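Local structure of NDP-N-acetyl-D-galactosaminuronic acid dehydrogenase (Methanosarcina mazei Go1, 3G79) at residues K355-W361 against A387-D393; F37-F43 against E212-V217. The protein probably catalyses the NAD-dependent two-step oxidation of UDP-N-acetylmannosamine to the corresponding uronate, as a member of the UDP-glucose/GDP-mannose dehydrogenase family. All blocks are in the same frame, centred on the assembly; numbering follows the deposited sequence.

After helix 7-15 and strand 20-24, the chain runs along helix 30-39 into residues 37-43. Interaction 2 closes when residues 212-217, which continue from helix 204-214, come back against them after 168 intervening residues. It ties the C-terminal part of helix 30-39 and its following turn to this later segment, beside the mixed sheet of the NAD-binding domain. The chain then passes through the central domain. Interaction 1 closes a much shorter loop, in which residues 355-361 and 387-393 flank helix 375-385 in the UDP-binding domain. The two loops lie in series and neither nest nor cross. The centres of interaction 1 and interaction 2 are about 51 Å apart, on opposite sides of the chain's centre.

Interaction 1: K355-W361 against A387-D393; sequences KVAMLGW and ASVMVHD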
ATOM      1  N   LYS A 355      32.012  -8.880 -21.301  1.00 30.52           N
ATOM      2  CA  LYS A 355      31.875  -9.663 -20.072  1.00 29.31           C
ATOM      3  C   LYS A 355      31.071  -8.901 -18.995  1.00 27.72           C
ATOM      4  O   LYS A 355      31.403  -7.742 -18.697  1.00 26.88           O
ATOM      5  CB  LYS A 355      33.247 -10.109 -19.539  1.00 28.60           C
ATOM      6  CG  LYS A 355      33.191 -10.563 -18.082  1.00 24.70           C
ATOM      7  CD  LYS A 355      34.499 -11.204 -17.648  1.00 29.57           C
ATOM      8  CE  LYS A 355      34.435 -11.649 -16.207  1.00 24.70           C
ATOM      9  NZ  LYS A 355      35.710 -12.321 -15.810  1.00 30.45           N
ATOM     10  N   VAL A 356      30.048  -9.574 -18.429  1.00 26.57           N
ATOM     11  CA  VAL A 356      29.213  -9.080 -17.318  1.00 26.03           C
ATOM     12  C   VAL A 356      29.502  -9.800 -15.986  1.00 25.44           C
ATOM     13  O   VAL A 356      29.473 -11.021 -15.903  1.00 25.35           O
ATOM     14  CB  VAL A 356      27.695  -9.244 -17.635  1.00 27.21           C
ATOM     15  CG1 VAL A 356      26.814  -8.709 -16.502  1.00 36.57           C
ATOM     16  CG2 VAL A 356      27.317  -8.548 -18.940  1.00 35.93           C
ATOM     17  N   ALA A 357      29.794  -9.040 -14.943  1.00 25.90           N
ATOM     18  CA  ALA A 357      29.927  -9.590 -13.579  1.00 26.28           C
ATOM     19  C   ALA A 357      28.647  -9.305 -12.829  1.00 26.83           C
ATOM     20  O   ALA A 357      28.307  -8.132 -12.536  1.00 27.02           O
ATOM     21  CB  ALA A 357      31.139  -8.990 -12.824  1.00 25.85           C
ATOM     22  N   MET A 358      27.917 -10.392 -12.593  1.00 26.25           N
ATOM     23  CA  MET A 358      26.753 -10.423 -11.739  1.00 25.13           C
ATOM     24  C   MET A 358      27.171 -10.487 -10.277  1.00 28.03           C
ATOM     25  O   MET A 358      27.669 -11.514  -9.781  1.00 28.85           O
ATOM     26  CB  MET A 358      25.900 -11.633 -12.096  1.00 22.10           C
ATOM     27  CG  MET A 358      25.337 -11.520 -13.526  1.00 20.43           C
ATOM     28  SD  MET A 358      23.925 -12.522 -13.868  1.00 18.03           S
ATOM     29  CE  MET A 358      24.016 -12.604 -15.582  1.00 20.77           C
ATOM     30  N   LEU A 359      26.973  -9.376  -9.582  1.00 29.01           N
ATOM     31  CA  LEU A 359      27.192  -9.334  -8.149  1.00 29.26           C
ATOM     32  C   LEU A 359      25.892  -9.630  -7.460  1.00 30.35           C
ATOM     33  O   LEU A 359      25.059  -8.754  -7.290  1.00 30.99           O
ATOM     34  CB  LEU A 359      27.675  -7.954  -7.750  1.00 28.72           C
ATOM     35  CG  LEU A 359      29.186  -7.719  -7.774  1.00 14.70           C
ATOM     36  CD1 LEU A 359      29.836  -8.208  -9.048  1.00 27.98           C
ATOM     37  CD2 LEU A 359      29.413  -6.229  -7.545  1.00 28.30           C
ATOM     38  N   GLY A 360      25.674 -10.879  -7.095  1.00 31.46           N
ATOM     39  CA  GLY A 360      24.433 -11.188  -6.398  1.00 32.25           C
ATOM     40  C   GLY A 360      23.515 -12.123  -7.145  1.00 33.69           C
ATOM     41  O   GLY A 360      22.984 -11.777  -8.223  1.00 34.51           O
ATOM     42  N   TRP A 361      23.338 -13.313  -6.564  1.00 33.48           N
ATOM     43  CA  TRP A 361      22.453 -14.330  -7.095  1.00 33.11           C
ATOM     44  C   TRP A 361      21.253 -14.581  -6.172  1.00 35.24           C
ATOM     45  O   TRP A 361      20.138 -14.730  -6.660  1.00 35.63           O
ATOM     46  CB  TRP A 361      23.232 -15.615  -7.332  1.00 31.19           C
ATOM     47  CG  TRP A 361      22.428 -16.693  -7.961  1.00 27.99           C
ATOM     48  CD1 TRP A 361      21.918 -17.770  -7.345  1.00 29.41           C
ATOM     49  CD2 TRP A 361      22.054 -16.802  -9.344  1.00 29.23           C
ATOM     50  NE1 TRP A 361      21.265 -18.568  -8.245  1.00 28.57           N
ATOM     51  CE2 TRP A 361      21.337 -17.995  -9.483  1.00 28.00           C
ATOM     52  CE3 TRP A 361      22.289 -16.023 -10.475  1.00 27.60           C
ATOM     53  CZ2 TRP A 361      20.817 -18.416 -10.700  1.00 28.78           C
ATOM     54  CZ3 TRP A 361      21.789 -16.443 -11.675  1.00 29.37           C
ATOM     55  CH2 TRP A 361      21.065 -17.631 -11.788  1.00 27.79           C
ATOM     56  N   ALA A 387      26.933 -12.153 -24.736  1.00 34.23           N
ATOM     57  CA  ALA A 387      27.867 -11.742 -23.680  1.00 33.32           C
ATOM     58  C   ALA A 387      28.277 -12.943 -22.874  1.00 32.53           C
ATOM     59  O   ALA A 387      27.502 -13.886 -22.753  1.00 31.83           O
ATOM     60  CB  ALA A 387      27.213 -10.734 -22.772  1.00 32.62           C
ATOM     61  N   SER A 388      29.484 -12.923 -22.315  1.00 32.66           N
ATOM     62  CA  SER A 388      29.845 -13.968 -21.358  1.00 32.91           C
ATOM     63  C   SER A 388      29.577 -13.487 -19.927  1.00 32.85           C
ATOM     64  O   SER A 388      29.684 -12.297 -19.631  1.00 32.59           O
ATOM     65  CB  SER A 388      31.281 -14.472 -21.550  1.00 33.44           C
ATOM     66  OG  SER A 388      32.086 -14.264 -20.403  1.00 47.35           O
ATOM     67  N   VAL A 389      29.207 -14.424 -19.056  1.00 32.82           N
ATOM     68  CA  VAL A 389      28.752 -14.088 -17.734  1.00 33.01           C
ATOM     69  C   VAL A 389      29.437 -14.864 -16.588  1.00 33.09           C
ATOM     70  O   VAL A 389      29.558 -16.097 -16.629  1.00 32.41           O
ATOM     71  CB  VAL A 389      27.231 -14.256 -17.635  1.00 33.29           C
ATOM     72  CG1 VAL A 389      26.776 -13.899 -16.264  1.00 35.58           C
ATOM     73  CG2 VAL A 389      26.505 -13.387 -18.686  1.00 36.63           C
ATOM     74  N   MET A 390      29.868 -14.108 -15.573  1.00 32.99           N
ATOM     75  CA  MET A 390      30.337 -14.650 -14.301  1.00 32.57           C
ATOM     76  C   MET A 390      29.506 -14.101 -13.122  1.00 33.96           C
ATOM     77  O   MET A 390      29.339 -12.885 -12.968  1.00 35.23           O
ATOM     78  CB  MET A 390      31.835 -14.388 -14.117  1.00 31.77           C
ATOM     79  CG  MET A 390      32.739 -15.436 -14.831  1.00 38.62           C
ATOM     80  SD  MET A 390      34.539 -15.240 -14.699  1.00 30.06           S
ATOM     81  CE  MET A 390      34.785 -15.558 -12.964  1.00 38.48           C
ATOM     82  N   VAL A 391      28.989 -15.036 -12.320  1.00 33.23           N
ATOM     83  CA  VAL A 391      28.061 -14.843 -11.214  1.00 31.32           C
ATOM     84  C   VAL A 391      28.789 -14.970  -9.893  1.00 32.16           C
ATOM     85  O   VAL A 391      29.518 -15.976  -9.646  1.00 32.81           O
ATOM     86  CB  VAL A 391      27.007 -15.975 -11.196  1.00 30.33           C
ATOM     87  CG1 VAL A 391      26.153 -15.848  -9.981  1.00 19.16           C
ATOM     88  CG2 VAL A 391      26.125 -15.975 -12.456  1.00 18.41           C
ATOM     89  N   HIS A 392      28.579 -13.983  -9.032  1.00 32.39           N
ATOM     90  CA  HIS A 392      29.148 -13.984  -7.703  1.00 34.06           C
ATOM     91  C   HIS A 392      28.069 -13.934  -6.653  1.00 36.60           C
ATOM     92  O   HIS A 392      27.014 -13.303  -6.844  1.00 37.22           O
ATOM     93  CB  HIS A 392      30.064 -12.783  -7.515  1.00 34.43           C
ATOM     94  CG  HIS A 392      30.651 -12.664  -6.133  1.00 34.67           C
ATOM     95  ND1 HIS A 392      29.995 -12.034  -5.095  1.00 34.58           N
ATOM     96  CD2 HIS A 392      31.850 -13.057  -5.636  1.00 33.96           C
ATOM     97  CE1 HIS A 392      30.759 -12.057  -4.014  1.00 34.60           C
ATOM     98  NE2 HIS A 392      31.888 -12.675  -4.313  1.00 34.25           N
ATOM     99  N   ASP A 393      28.360 -14.581  -5.528  1.00 38.04           N
ATOM    100  CA  ASP A 393      27.489 -14.553  -4.367  1.00 39.45           C
ATOM    101  C   ASP A 393      28.198 -15.210  -3.177  1.00 41.97           C
ATOM    102  O   ASP A 393      28.674 -16.359  -3.285  1.00 42.52           O
ATOM    103  CB  ASP A 393      26.171 -15.251  -4.659  1.00 38.52           C
ATOM    104  CG  ASP A 393      25.126 -14.953  -3.623  1.00 49.52           C
ATOM    105  OD1 ASP A 393      24.265 -14.070  -3.879  1.00 37.89           O
ATOM    106  OD2 ASP A 393      25.188 -15.597  -2.549  1.00 38.38           O
TER
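Trp361 overlaps Val391, its CE3 lying 3.9 Å from Val391 CG1. The methyl approaches the indole obliquely. With CG anti to the backbone N (chi1 -176°), the indole is carried away from strand 388-392, and CB and CE3 are what meet Val391 CG1. Trp361 N donates to Asp393 OD1 at 2.9 Å, on the anti side and 21° out of the carboxylate plane. Asp393 OD1 also meets Ala362 N and His424 NE2, while OD2 takes Tyr395 N and Val396 N. Replacing Asp393 with an alanine is likely to leave the N-H groups of Trp361, Ala362, Tyr395 and Val396 without this acceptor, cost His424 its partner and tie the strand ends less tightly.

Along the strands, four backbone bonds hold a parallel register, and Gly360 N to His392 O continues the ladder. Val356 N to Ser388 O (3.0 Å) is nearly straight. At the other end, extended Lys355 NZ lies 3.3 Å from Met390 SD and is hydrogen-bonded to Arg413 O.

The strands belong to a beta-alpha-beta crossover of the Rossmann-like UDP-binding domain. Helix 375-385 packs on the face with Met358 and Val389, helix 408-412 on that with Ala357 and Met390. Strand 417-420 continues the sheet beyond 355-359.

Interaction 2: F37-F43 against E212-V217; sequences FADAPCF and ELYSPV
Phe37 reaches between Leu213, Tyr214 and Val217. Leu213 CD1 sits over one face of its ring, 3.9 Å from Phe37 CE1. Tyr214 CE1 comes to the ring edge, 3.5 Å from Phe37 CZ. The two aromatic planes are inclined at 52°, so the rings meet obliquely. Val217 CG1 approaches Phe37 CD1 at 3.7 Å, also obliquely.

Phe43 makes the second group of contacts. The carbonyl oxygens of Glu212 and Leu213 lie at its edge, near the ring plane, with Leu213 O 3.5 Å from Phe43 CZ. Pro216 crosses Phe43 at about a right angle. Cys42 SG covers one face of the Phe43 ring and also touches Pro216 CG at 3.6 Å. Ala40 CB faces Pro216 CB at 4.2 Å. The contact is thus apolar packing of side chains, with the Phe43 edge set against two carbonyl oxygens.

Around this shell, the turn after helix 30-39 is fixed by its own backbone: Ala40 N bonds to Phe37 O, and Phe43 N to Ala40 O at 3.1 Å. Lys89 NZ bonds to Ala40 O, and Lys19 NZ to Cys42 O. Tyr214 OH bonds to Glu146 OE2, which restrains the hydroxyl end of that ring.

Strand 20-24 packs against the contact, with Ile21 touching Phe37, Phe43 and Leu213. Strand 142-145 adds Leu142 and Val144 against Leu213. The C-terminal part of helix 30-39 and its following turn thus meet the continuation of helix 204-214 on the Rossmann-type sheet of the NAD-binding domain.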
ATOM      1  N   PHE A  37       1.181 -27.382  22.449  1.00 28.90           N
ATOM      2  CA  PHE A  37      -0.101 -27.900  22.924  1.00 27.79           C
ATOM      3  C   PHE A  37       0.107 -28.730  24.194  1.00 28.14           C
ATOM      4  O   PHE A  37      -0.622 -28.558  25.162  1.00 29.36           O
ATOM      5  CB  PHE A  37      -0.749 -28.830  21.895  1.00 26.92           C
ATOM      6  CG  PHE A  37      -1.337 -28.144  20.686  1.00 29.35           C
ATOM      7  CD1 PHE A  37      -2.095 -26.973  20.809  1.00 25.21           C
ATOM      8  CD2 PHE A  37      -1.193 -28.736  19.416  1.00 25.10           C
ATOM      9  CE1 PHE A  37      -2.656 -26.370  19.665  1.00 29.50           C
ATOM     10  CE2 PHE A  37      -1.756 -28.158  18.277  1.00 29.28           C
ATOM     11  CZ  PHE A  37      -2.476 -26.956  18.395  1.00 24.96           C
ATOM     12  N   ALA A  38       1.102 -29.621  24.195  1.00 26.99           N
ATOM     13  CA  ALA A  38       1.264 -30.536  25.313  1.00 27.19           C
ATOM     14  C   ALA A  38       1.717 -29.801  26.604  1.00 28.54           C
ATOM     15  O   ALA A  38       1.407 -30.223  27.716  1.00 26.83           O
ATOM     16  CB  ALA A  38       2.203 -31.731  24.940  1.00 26.40           C
ATOM     17  N   ASP A  39       2.409 -28.673  26.443  1.00 30.96           N
ATOM     18  CA  ASP A  39       2.840 -27.870  27.599  1.00 32.10           C
ATOM     19  C   ASP A  39       1.699 -27.027  28.183  1.00 32.93           C
ATOM     20  O   ASP A  39       1.790 -26.567  29.298  1.00 32.99           O
ATOM     21  CB  ASP A  39       4.024 -26.945  27.225  1.00 31.81           C
ATOM     22  CG  ASP A  39       4.671 -26.313  28.449  1.00 51.74           C
ATOM     23  OD1 ASP A  39       4.907 -25.067  28.430  1.00 32.79           O
ATOM     24  OD2 ASP A  39       4.910 -27.065  29.444  1.00 31.41           O
ATOM     25  N   ALA A  40       0.632 -26.803  27.417  1.00 32.95           N
ATOM     26  CA  ALA A  40      -0.432 -25.977  27.907  1.00 32.60           C
ATOM     27  C   ALA A  40      -1.137 -26.746  29.005  1.00 33.02           C
ATOM     28  O   ALA A  40      -1.659 -27.814  28.755  1.00 33.66           O
ATOM     29  CB  ALA A  40      -1.387 -25.613  26.777  1.00 32.65           C
ATOM     30  N   PRO A  41      -1.125 -26.223  30.244  1.00 33.99           N
ATOM     31  CA  PRO A  41      -1.920 -26.905  31.257  1.00 34.47           C
ATOM     32  C   PRO A  41      -3.308 -26.656  30.732  1.00 35.37           C
ATOM     33  O   PRO A  41      -3.492 -25.697  29.999  1.00 37.18           O
ATOM     34  CB  PRO A  41      -1.708 -26.048  32.512  1.00 34.61           C
ATOM     35  CG  PRO A  41      -0.617 -25.029  32.161  1.00 37.57           C
ATOM     36  CD  PRO A  41      -0.727 -24.865  30.677  1.00 33.83           C
ATOM     37  N   CYS A  42      -4.282 -27.479  31.055  1.00 33.51           N
ATOM     38  CA  CYS A  42      -5.579 -27.414  30.319  1.00 31.18           C
ATOM     39  C   CYS A  42      -5.664 -28.472  29.228  1.00 29.29           C
ATOM     40  O   CYS A  42      -6.703 -29.037  29.070  1.00 29.05           O
ATOM     41  CB  CYS A  42      -6.056 -25.994  29.857  1.00 29.22           C
ATOM     42  SG  CYS A  42      -6.055 -25.554  28.030  1.00 41.92           S
ATOM     43  N   PHE A  43      -4.585 -28.777  28.523  1.00 29.81           N
ATOM     44  CA  PHE A  43      -4.588 -29.981  27.643  1.00 30.94           C
ATOM     45  C   PHE A  43      -3.948 -31.152  28.396  1.00 32.49           C
ATOM     46  O   PHE A  43      -3.137 -30.926  29.288  1.00 32.25           O
ATOM     47  CB  PHE A  43      -3.924 -29.701  26.289  1.00 30.19           C
ATOM     48  CG  PHE A  43      -4.636 -28.625  25.462  1.00 23.78           C
ATOM     49  CD1 PHE A  43      -6.000 -28.640  25.321  1.00 29.63           C
ATOM     50  CD2 PHE A  43      -3.914 -27.612  24.838  1.00 30.52           C
ATOM     51  CE1 PHE A  43      -6.642 -27.679  24.578  1.00 24.50           C
ATOM     52  CE2 PHE A  43      -4.553 -26.604  24.083  1.00 24.08           C
ATOM     53  CZ  PHE A  43      -5.921 -26.650  23.967  1.00 30.58           C
ATOM     54  N   GLU A 212     -10.681 -22.483  20.675  1.00 27.25           N
ATOM     55  CA  GLU A 212     -10.378 -23.180  21.925  1.00 28.21           C
ATOM     56  C   GLU A 212      -9.077 -23.988  21.861  1.00 28.72           C
ATOM     57  O   GLU A 212      -8.376 -24.156  22.884  1.00 28.95           O
ATOM     58  CB  GLU A 212     -11.526 -24.108  22.305  1.00 29.58           C
ATOM     59  CG  GLU A 212     -12.902 -23.445  22.297  1.00 40.22           C
ATOM     60  CD  GLU A 212     -14.044 -24.426  22.572  1.00 32.24           C
ATOM     61  OE1 GLU A 212     -13.790 -25.602  22.945  1.00 40.47           O
ATOM     62  OE2 GLU A 212     -15.214 -24.013  22.388  1.00 40.95           O
ATOM     63  N   LEU A 213      -8.762 -24.484  20.662  1.00 27.69           N
ATOM     64  CA  LEU A 213      -7.587 -25.304  20.473  1.00 26.50           C
ATOM     65  C   LEU A 213      -6.381 -24.400  20.516  1.00 26.60           C
ATOM     66  O   LEU A 213      -5.354 -24.772  21.038  1.00 26.21           O
ATOM     67  CB  LEU A 213      -7.662 -26.050  19.133  1.00 25.18           C
ATOM     68  CG  LEU A 213      -6.503 -26.939  18.769  1.00 21.57           C
ATOM     69  CD1 LEU A 213      -6.256 -27.972  19.871  1.00 25.14           C
ATOM     70  CD2 LEU A 213      -6.704 -27.608  17.383  1.00 25.71           C
ATOM     71  N   TYR A 214      -6.521 -23.188  19.989  1.00 26.94           N
ATOM     72  CA  TYR A 214      -5.345 -22.297  19.872  1.00 26.83           C
ATOM     73  C   TYR A 214      -5.149 -21.185  20.917  1.00 25.48           C
ATOM     74  O   TYR A 214      -4.047 -20.685  21.044  1.00 25.44           O
ATOM     75  CB  TYR A 214      -5.227 -21.719  18.446  1.00 27.14           C
ATOM     76  CG  TYR A 214      -4.934 -22.795  17.415  1.00 30.27           C
ATOM     77  CD1 TYR A 214      -3.625 -23.292  17.237  1.00 27.69           C
ATOM     78  CD2 TYR A 214      -5.943 -23.324  16.629  1.00 26.78           C
ATOM     79  CE1 TYR A 214      -3.352 -24.291  16.307  1.00 29.87           C
ATOM     80  CE2 TYR A 214      -5.661 -24.323  15.695  1.00 30.28           C
ATOM     81  CZ  TYR A 214      -4.369 -24.798  15.541  1.00 26.72           C
ATOM     82  OH  TYR A 214      -4.106 -25.826  14.621  1.00 30.72           O
ATOM     83  N   SER A 215      -6.186 -20.780  21.629  1.00 25.43           N
ATOM     84  CA  SER A 215      -6.035 -19.727  22.637  1.00 26.95           C
ATOM     85  C   SER A 215      -4.994 -20.086  23.707  1.00 28.64           C
ATOM     86  O   SER A 215      -4.198 -19.226  24.069  1.00 29.77           O
ATOM     87  CB  SER A 215      -7.380 -19.339  23.284  1.00 27.10           C
ATOM     88  OG  SER A 215      -8.090 -18.415  22.462  1.00 38.32           O
ATOM     89  N   PRO A 216      -4.960 -21.352  24.192  1.00 28.31           N
ATOM     90  CA  PRO A 216      -4.048 -21.592  25.311  1.00 29.05           C
ATOM     91  C   PRO A 216      -2.539 -21.554  25.026  1.00 31.21           C
ATOM     92  O   PRO A 216      -1.762 -21.403  25.955  1.00 32.23           O
ATOM     93  CB  PRO A 216      -4.472 -22.962  25.838  1.00 28.00           C
ATOM     94  CG  PRO A 216      -5.870 -23.089  25.431  1.00 19.68           C
ATOM     95  CD  PRO A 216      -5.969 -22.411  24.090  1.00 27.65           C
ATOM     96  N   VAL A 217      -2.100 -21.688  23.791  1.00 32.02           N
ATOM     97  CA  VAL A 217      -0.654 -21.578  23.542  1.00 32.28           C
ATOM     98  C   VAL A 217      -0.244 -20.141  23.215  1.00 32.40           C
ATOM     99  O   VAL A 217       0.938 -19.796  23.218  1.00 33.25           O
ATOM    100  CB  VAL A 217      -0.184 -22.540  22.408  1.00 33.18           C
ATOM    101  CG1 VAL A 217      -0.828 -23.937  22.575  1.00 31.57           C
ATOM    102  CG2 VAL A 217      -0.501 -21.969  21.031  1.00 31.30           C
TER